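Local coordinates for protein HTH-type transcriptional regulator PrpR (Mycobacterium tuberculosis, PDB 6D2S) that regulates transcription of the enzymes that break down short-chain fatty acids through the glyoxylate and methylcitrate cycles, including propionate derived from cholesterol, at residues Phe4-Asp9 and Gln113-Ala118; Arg8-Asp13 and Ile124-Tyr129. All blocks are in the same frame, centred on the assembly; numbering follows the deposited sequence.

Contact 1 (Phe4-Asp9 and Gln113-Ala118). With CA (calcium ion), chain B.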
loop_
_atom_site.group_PDB
_atom_site.type_symbol
_atom_site.label_atom_id
_atom_site.label_comp_id
_atom_site.label_asym_id
_atom_site.label_seq_id
_atom_site.Cartn_x
_atom_site.Cartn_y
_atom_site.Cartn_z
ATOM N N PHE A 4 8.147 14.361 5.988
ATOM C CA PHE A 4 7.709 12.973 6.020
ATOM C C PHE A 4 7.308 12.559 7.427
ATOM O O PHE A 4 6.373 11.763 7.595
ATOM C CB PHE A 4 8.796 12.064 5.448
ATOM C CG PHE A 4 8.929 12.166 3.953
ATOM C CD1 PHE A 4 8.117 11.414 3.119
ATOM C CD2 PHE A 4 9.845 13.032 3.380
ATOM C CE1 PHE A 4 8.222 11.514 1.740
ATOM C CE2 PHE A 4 9.959 13.135 2.002
ATOM C CZ PHE A 4 9.147 12.375 1.184
ATOM N N GLU A 5 7.979 13.109 8.437
ATOM C CA GLU A 5 7.593 12.858 9.821
ATOM C C GLU A 5 6.226 13.460 10.143
ATOM O O GLU A 5 5.422 12.837 10.848
ATOM C CB GLU A 5 8.661 13.414 10.761
ATOM C CG GLU A 5 8.346 13.247 12.234
ATOM C CD GLU A 5 9.534 13.578 13.125
ATOM O OE1 GLU A 5 9.360 13.617 14.362
ATOM O OE2 GLU A 5 10.643 13.795 12.588
ATOM N N GLU A 6 5.946 14.677 9.655
ATOM C CA GLU A 6 4.614 15.248 9.850
ATOM C C GLU A 6 3.548 14.362 9.225
ATOM O O GLU A 6 2.469 14.168 9.804
ATOM C CB GLU A 6 4.521 16.648 9.240
ATOM C CG GLU A 6 5.484 17.672 9.746
ATOM C CD GLU A 6 5.267 19.021 9.046
ATOM O OE1 GLU A 6 4.211 19.656 9.265
ATOM O OE2 GLU A 6 6.142 19.429 8.259
ATOM N N VAL A 7 3.821 13.819 8.034
ATOM C CA VAL A 7 2.809 13.009 7.387
ATOM C C VAL A 7 2.682 11.658 8.079
ATOM O O VAL A 7 1.591 11.076 8.122
ATOM C CB VAL A 7 3.112 12.855 5.883
ATOM C CG1 VAL A 7 2.059 11.996 5.221
ATOM C CG2 VAL A 7 3.163 14.250 5.219
ATOM N N ARG A 8 3.779 11.138 8.628
ATOM C CA ARG A 8 3.673 9.903 9.404
ATOM C C ARG A 8 2.728 10.084 10.587
ATOM O O ARG A 8 1.886 9.219 10.850
ATOM C CB ARG A 8 5.048 9.450 9.892
ATOM C CG ARG A 8 5.009 8.155 10.702
ATOM C CD ARG A 8 6.382 7.784 11.276
ATOM N NE ARG A 8 6.864 8.741 12.271
ATOM C CZ ARG A 8 7.931 9.521 12.110
ATOM N NH1 ARG A 8 8.643 9.455 10.992
ATOM N NH2 ARG A 8 8.292 10.359 13.072
ATOM N N ASP A 9 2.847 11.208 11.304
ATOM C CA ASP A 9 1.915 11.474 12.398
ATOM C C ASP A 9 0.488 11.623 11.881
ATOM O O ASP A 9 -0.465 11.168 12.530
ATOM C CB ASP A 9 2.328 12.721 13.182
ATOM C CG ASP A 9 1.526 12.877 14.463
ATOM O OD1 ASP A 9 1.279 11.850 15.131
ATOM O OD2 ASP A 9 1.132 14.001 14.825
ATOM N N GLN A 113 -1.662 21.731 11.753
ATOM C CA GLN A 113 -0.242 22.036 11.940
ATOM C C GLN A 113 0.620 21.786 10.704
ATOM O O GLN A 113 1.755 22.276 10.656
ATOM C CB GLN A 113 0.327 21.209 13.109
ATOM C CG GLN A 113 -0.217 21.579 14.494
ATOM C CD GLN A 113 0.246 20.613 15.588
ATOM O OE1 GLN A 113 0.222 19.393 15.400
ATOM N NE2 GLN A 113 0.679 21.159 16.730
ATOM N N LEU A 114 0.119 21.051 9.712
ATOM C CA LEU A 114 0.945 20.633 8.579
ATOM C C LEU A 114 1.589 21.824 7.879
ATOM O O LEU A 114 0.916 22.811 7.569
ATOM C CB LEU A 114 0.101 19.844 7.571
ATOM C CG LEU A 114 -0.374 18.442 7.991
ATOM C CD1 LEU A 114 -1.303 17.817 6.948
ATOM C CD2 LEU A 114 0.821 17.516 8.225
ATOM N N SER A 115 2.891 21.718 7.605
ATOM C CA SER A 115 3.572 22.708 6.768
ATOM C C SER A 115 3.132 22.549 5.308
ATOM O O SER A 115 2.504 21.558 4.934
ATOM C CB SER A 115 5.085 22.540 6.867
ATOM O OG SER A 115 5.454 21.303 6.267
ATOM N N THR A 116 3.473 23.531 4.463
ATOM C CA THR A 116 3.155 23.408 3.038
ATOM C C THR A 116 3.795 22.169 2.438
ATOM O O THR A 116 3.156 21.432 1.680
ATOM C CB THR A 116 3.611 24.644 2.252
ATOM O OG1 THR A 116 2.807 25.762 2.618
ATOM C CG2 THR A 116 3.467 24.400 0.744
ATOM N N GLU A 117 5.080 21.951 2.720
ATOM C CA GLU A 117 5.734 20.775 2.164
ATOM C C GLU A 117 5.033 19.505 2.620
ATOM O O GLU A 117 4.833 18.575 1.825
ATOM C CB GLU A 117 7.211 20.748 2.563
ATOM C CG GLU A 117 7.931 19.523 2.030
ATOM C CD GLU A 117 9.390 19.474 2.436
ATOM O OE1 GLU A 117 10.087 18.525 2.015
ATOM O OE2 GLU A 117 9.832 20.378 3.175
ATOM N N ALA A 118 4.623 19.459 3.892
ATOM C CA ALA A 118 3.929 18.272 4.396
ATOM C C ALA A 118 2.568 18.103 3.737
ATOM O O ALA A 118 2.135 16.973 3.483
ATOM C CB ALA A 118 3.761 18.339 5.912
HETATM CA CA CA B . -0.301 12.976 16.618
#

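Contact 2 (Arg8-Asp13 and Ile124-Tyr129). With CA (calcium ion), chain B.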
loop_
_atom_site.group_PDB
_atom_site.type_symbol
_atom_site.label_atom_id
_atom_site.label_comp_id
_atom_site.label_asym_id
_atom_site.label_seq_id
_atom_site.Cartn_x
_atom_site.Cartn_y
_atom_site.Cartn_z
ATOM N N ARG A 8 3.779 11.138 8.628
ATOM C CA ARG A 8 3.673 9.903 9.404
ATOM C C ARG A 8 2.728 10.084 10.587
ATOM O O ARG A 8 1.886 9.219 10.850
ATOM C CB ARG A 8 5.048 9.450 9.892
ATOM C CG ARG A 8 5.009 8.155 10.702
ATOM C CD ARG A 8 6.382 7.784 11.276
ATOM N NE ARG A 8 6.864 8.741 12.271
ATOM C CZ ARG A 8 7.931 9.521 12.110
ATOM N NH1 ARG A 8 8.643 9.455 10.992
ATOM N NH2 ARG A 8 8.292 10.359 13.072
ATOM N N ASP A 9 2.847 11.208 11.304
ATOM C CA ASP A 9 1.915 11.474 12.398
ATOM C C ASP A 9 0.488 11.623 11.881
ATOM O O ASP A 9 -0.465 11.168 12.530
ATOM C CB ASP A 9 2.328 12.721 13.182
ATOM C CG ASP A 9 1.526 12.877 14.463
ATOM O OD1 ASP A 9 1.279 11.850 15.131
ATOM O OD2 ASP A 9 1.132 14.001 14.825
ATOM N N PHE A 10 0.319 12.262 10.721
ATOM C CA PHE A 10 -1.010 12.422 10.136
ATOM C C PHE A 10 -1.700 11.067 9.973
ATOM O O PHE A 10 -2.866 10.887 10.355
ATOM C CB PHE A 10 -0.889 13.144 8.789
ATOM C CG PHE A 10 -2.199 13.334 8.077
ATOM C CD1 PHE A 10 -2.931 14.495 8.249
ATOM C CD2 PHE A 10 -2.693 12.348 7.228
ATOM C CE1 PHE A 10 -4.144 14.671 7.591
ATOM C CE2 PHE A 10 -3.911 12.516 6.573
ATOM C CZ PHE A 10 -4.634 13.672 6.757
ATOM N N PHE A 11 -0.992 10.093 9.410
ATOM C CA PHE A 11 -1.609 8.781 9.256
ATOM C C PHE A 11 -1.729 8.063 10.600
ATOM O O PHE A 11 -2.741 7.395 10.851
ATOM C CB PHE A 11 -0.843 7.950 8.231
ATOM C CG PHE A 11 -1.177 8.309 6.793
ATOM C CD1 PHE A 11 -2.277 7.747 6.160
ATOM C CD2 PHE A 11 -0.402 9.229 6.093
ATOM C CE1 PHE A 11 -2.586 8.086 4.833
ATOM C CE2 PHE A 11 -0.708 9.579 4.785
ATOM C CZ PHE A 11 -1.803 9.000 4.153
ATOM N N TYR A 12 -0.739 8.217 11.484
ATOM C CA TYR A 12 -0.800 7.576 12.800
ATOM C C TYR A 12 -2.049 8.002 13.565
ATOM O O TYR A 12 -2.752 7.170 14.165
ATOM C CB TYR A 12 0.444 7.914 13.625
ATOM C CG TYR A 12 0.359 7.369 15.030
ATOM C CD1 TYR A 12 0.626 6.023 15.281
ATOM C CD2 TYR A 12 -0.038 8.165 16.097
ATOM C CE1 TYR A 12 0.533 5.486 16.555
ATOM C CE2 TYR A 12 -0.135 7.626 17.387
ATOM C CZ TYR A 12 0.149 6.285 17.599
ATOM O OH TYR A 12 0.049 5.742 18.868
ATOM N N ASP A 13 -2.314 9.307 13.586
ATOM C CA ASP A 13 -3.465 9.850 14.300
ATOM C C ASP A 13 -4.775 9.335 13.748
ATOM O O ASP A 13 -5.798 9.404 14.440
ATOM C CB ASP A 13 -3.459 11.377 14.219
ATOM C CG ASP A 13 -2.364 11.986 15.052
ATOM O OD1 ASP A 13 -1.796 11.244 15.877
ATOM O OD2 ASP A 13 -2.057 13.189 14.874
ATOM N N ILE A 124 -0.081 13.481 -2.033
ATOM C CA ILE A 124 0.356 12.341 -2.832
ATOM C C ILE A 124 0.146 11.044 -2.062
ATOM O O ILE A 124 -0.301 10.034 -2.622
ATOM C CB ILE A 124 1.823 12.511 -3.266
ATOM C CG1 ILE A 124 1.953 13.704 -4.206
ATOM C CG2 ILE A 124 2.313 11.246 -3.983
ATOM C CD1 ILE A 124 1.069 13.595 -5.429
ATOM N N GLY A 125 0.453 11.051 -0.765
ATOM C CA GLY A 125 0.209 9.868 0.043
ATOM C C GLY A 125 -1.255 9.459 0.074
ATOM O O GLY A 125 -1.573 8.269 0.058
ATOM N N LEU A 126 -2.164 10.438 0.123
ATOM C CA LEU A 126 -3.591 10.124 0.123
ATOM C C LEU A 126 -4.054 9.628 -1.241
ATOM O O LEU A 126 -4.899 8.730 -1.325
ATOM C CB LEU A 126 -4.406 11.347 0.550
ATOM C CG LEU A 126 -4.220 11.659 2.043
ATOM C CD1 LEU A 126 -4.701 13.068 2.343
ATOM C CD2 LEU A 126 -4.979 10.625 2.866
ATOM N N ALA A 127 -3.507 10.180 -2.326
ATOM C CA ALA A 127 -3.834 9.627 -3.639
ATOM C C ALA A 127 -3.324 8.194 -3.771
ATOM O O ALA A 127 -4.020 7.327 -4.322
ATOM C CB ALA A 127 -3.261 10.509 -4.754
ATOM N N ASN A 128 -2.103 7.930 -3.291
ATOM C CA ASN A 128 -1.601 6.558 -3.258
ATOM C C ASN A 128 -2.479 5.679 -2.381
ATOM O O ASN A 128 -2.729 4.515 -2.716
ATOM C CB ASN A 128 -0.163 6.511 -2.734
ATOM C CG ASN A 128 0.839 7.068 -3.713
ATOM O OD1 ASN A 128 0.619 7.066 -4.922
ATOM N ND2 ASN A 128 1.951 7.546 -3.194
ATOM N N TYR A 129 -2.903 6.198 -1.223
ATOM C CA TYR A 129 -3.815 5.442 -0.363
ATOM C C TYR A 129 -5.085 5.061 -1.117
ATOM O O TYR A 129 -5.543 3.905 -1.067
ATOM C CB TYR A 129 -4.155 6.264 0.900
ATOM C CG TYR A 129 -5.102 5.536 1.847
ATOM C CD1 TYR A 129 -6.461 5.486 1.586
ATOM C CD2 TYR A 129 -4.621 4.894 2.994
ATOM C CE1 TYR A 129 -7.335 4.807 2.428
ATOM C CE2 TYR A 129 -5.484 4.209 3.843
ATOM C CZ TYR A 129 -6.841 4.177 3.555
ATOM O OH TYR A 129 -7.712 3.513 4.396
HETATM CA CA CA B . -0.301 12.976 16.618
#

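Contact 1 (Phe4-Asp9 and Gln113-Ala118)
Glu6 reaches from helix 3-13 to Ser115 and holds it with both carboxylate oxygens. OE1 accepts from the backbone, Ser115 N lying 3.0 Å from Glu6 OE1 with an N-H...O angle of 161°. OE2 accepts from the side chain, Ser115 OG standing 2.8 Å from Glu6 OE2. Both donors come in on the syn sides and only slightly out of the carboxylate plane, so the two bonds together fix the rotation of the group. A glutamate suits the place because it offers two acceptors at the end of a chain long enough to bridge the helices: CG is anti to the carbonyl carbon (chi1 -58°), and the chain runs extended beyond it.

Apolar contacts flank this polar grip. Ala118 CB sits 3.5 Å from Glu6 CD, its small methyl allowing the carboxylate to come close, while Leu114 CD2 lies 3.9 Å from Glu6 CB, against the aliphatic root of the chain. The next residue, Val7, places CG2 3.4 Å from the carbonyl oxygen Ala118 O; this methyl also meets Ala118 CB more loosely, and the valine goes on to touch Val121.

Behind this first shell, Ala118 N holds the serine hydroxyl. Ser115 OG sits between its own backbone N and carbonyl carbon (chi1 67°), from where it accepts from Ala118 N at 3.1 Å. The hydroxyl thus gives to the glutamate and receives from the first turn of helix 116-135, while Leu114 O is bonded to Arg119 NE. The negative carboxylate beside the helix start is probably favourable to the helix dipole. Away from this junction, Asp9 binds a calcium ion through both carboxylate oxygens. The motif is a serine N-cap, here braced by a glutamate from a neighbouring helix, at the start of a helix of the IrrE N-terminal-like domain.

Contact 2 (Arg8-Asp13 and Ile124-Tyr129)
Gly125 and Leu126 receive the ring of Phe11, which projects from helix 8-13 toward helix 124-129. The axes of the two segments approach to 12.0 Å at 46° between their N-to-C directions, a separation wide enough that large side chains must span it. At Gly125 the ring comes to bare backbone: Phe11 CZ lies 4.1 Å from Gly125 C, which sits at the ring's edge and near its plane. With no side chain, glycine presents only main chain to the aromatic rim.

Leu126 follows and carries most of the packing. CG stands anti to the carbonyl carbon (chi1 -70°), and the CD2 branch does the touching, 3.8 Å from Phe11 CZ, where the two side chains cross obliquely. The same methyl meets a second ring, with Leu126 CD2 4.3 Å from Phe10 CE2, so one leucine branch serves two neighbouring aromatics. Ile104, Ile107 and Val108 of helix 101-109 also pack on Leu126, and Ile107 touches Phe10 as well.

Tyr129, one turn beyond Gly125, closes the contact with its ring carbon CD2 at 4.2 Å from Phe11 CE1. Tyrosine fits here because its ring adds apolar surface while its hydroxyl can meet a polar partner, accepting from Ile18 N.

On helix 8-13, Phe10 CD2 stands 4.0 Å above the Phe11 plane, offset toward the rim. Phe10 also forms a cation-pi interaction with Arg14, and Phe11 touches Arg197 of strand 194-198. Asp13 binds the calcium ion through both carboxylate oxygens. This is a buried aromatic and aliphatic core between packed helices, joining the first helix of this fragment, which carries the IrrE N-terminal-like and C-terminal short-chain fatty acyl-CoA regulator regions, to a long helix of the former.

Overall arrangement
Contacts 1 and 2 fasten the same pair of helices, 3-13 and 116-135, at successive places, with centres 9 Å apart. Contact 1 is partly buried and largely polar, about 19 Å from the centre of the chain; contact 2 is buried and apolar, about 11 Å from it. They meet directly where Leu114 CD1 packs 3.9 Å from Phe10 CD1, so the apolar side of contact 1 runs on into contact 2. Asp9, common to both, shares the calcium ion with Asp13 of contact 2. One turn apart on helix 3-13, these aspartates hold the metal, while Glu6 makes the polar tie and Val7, Phe10 and Phe11 the packing.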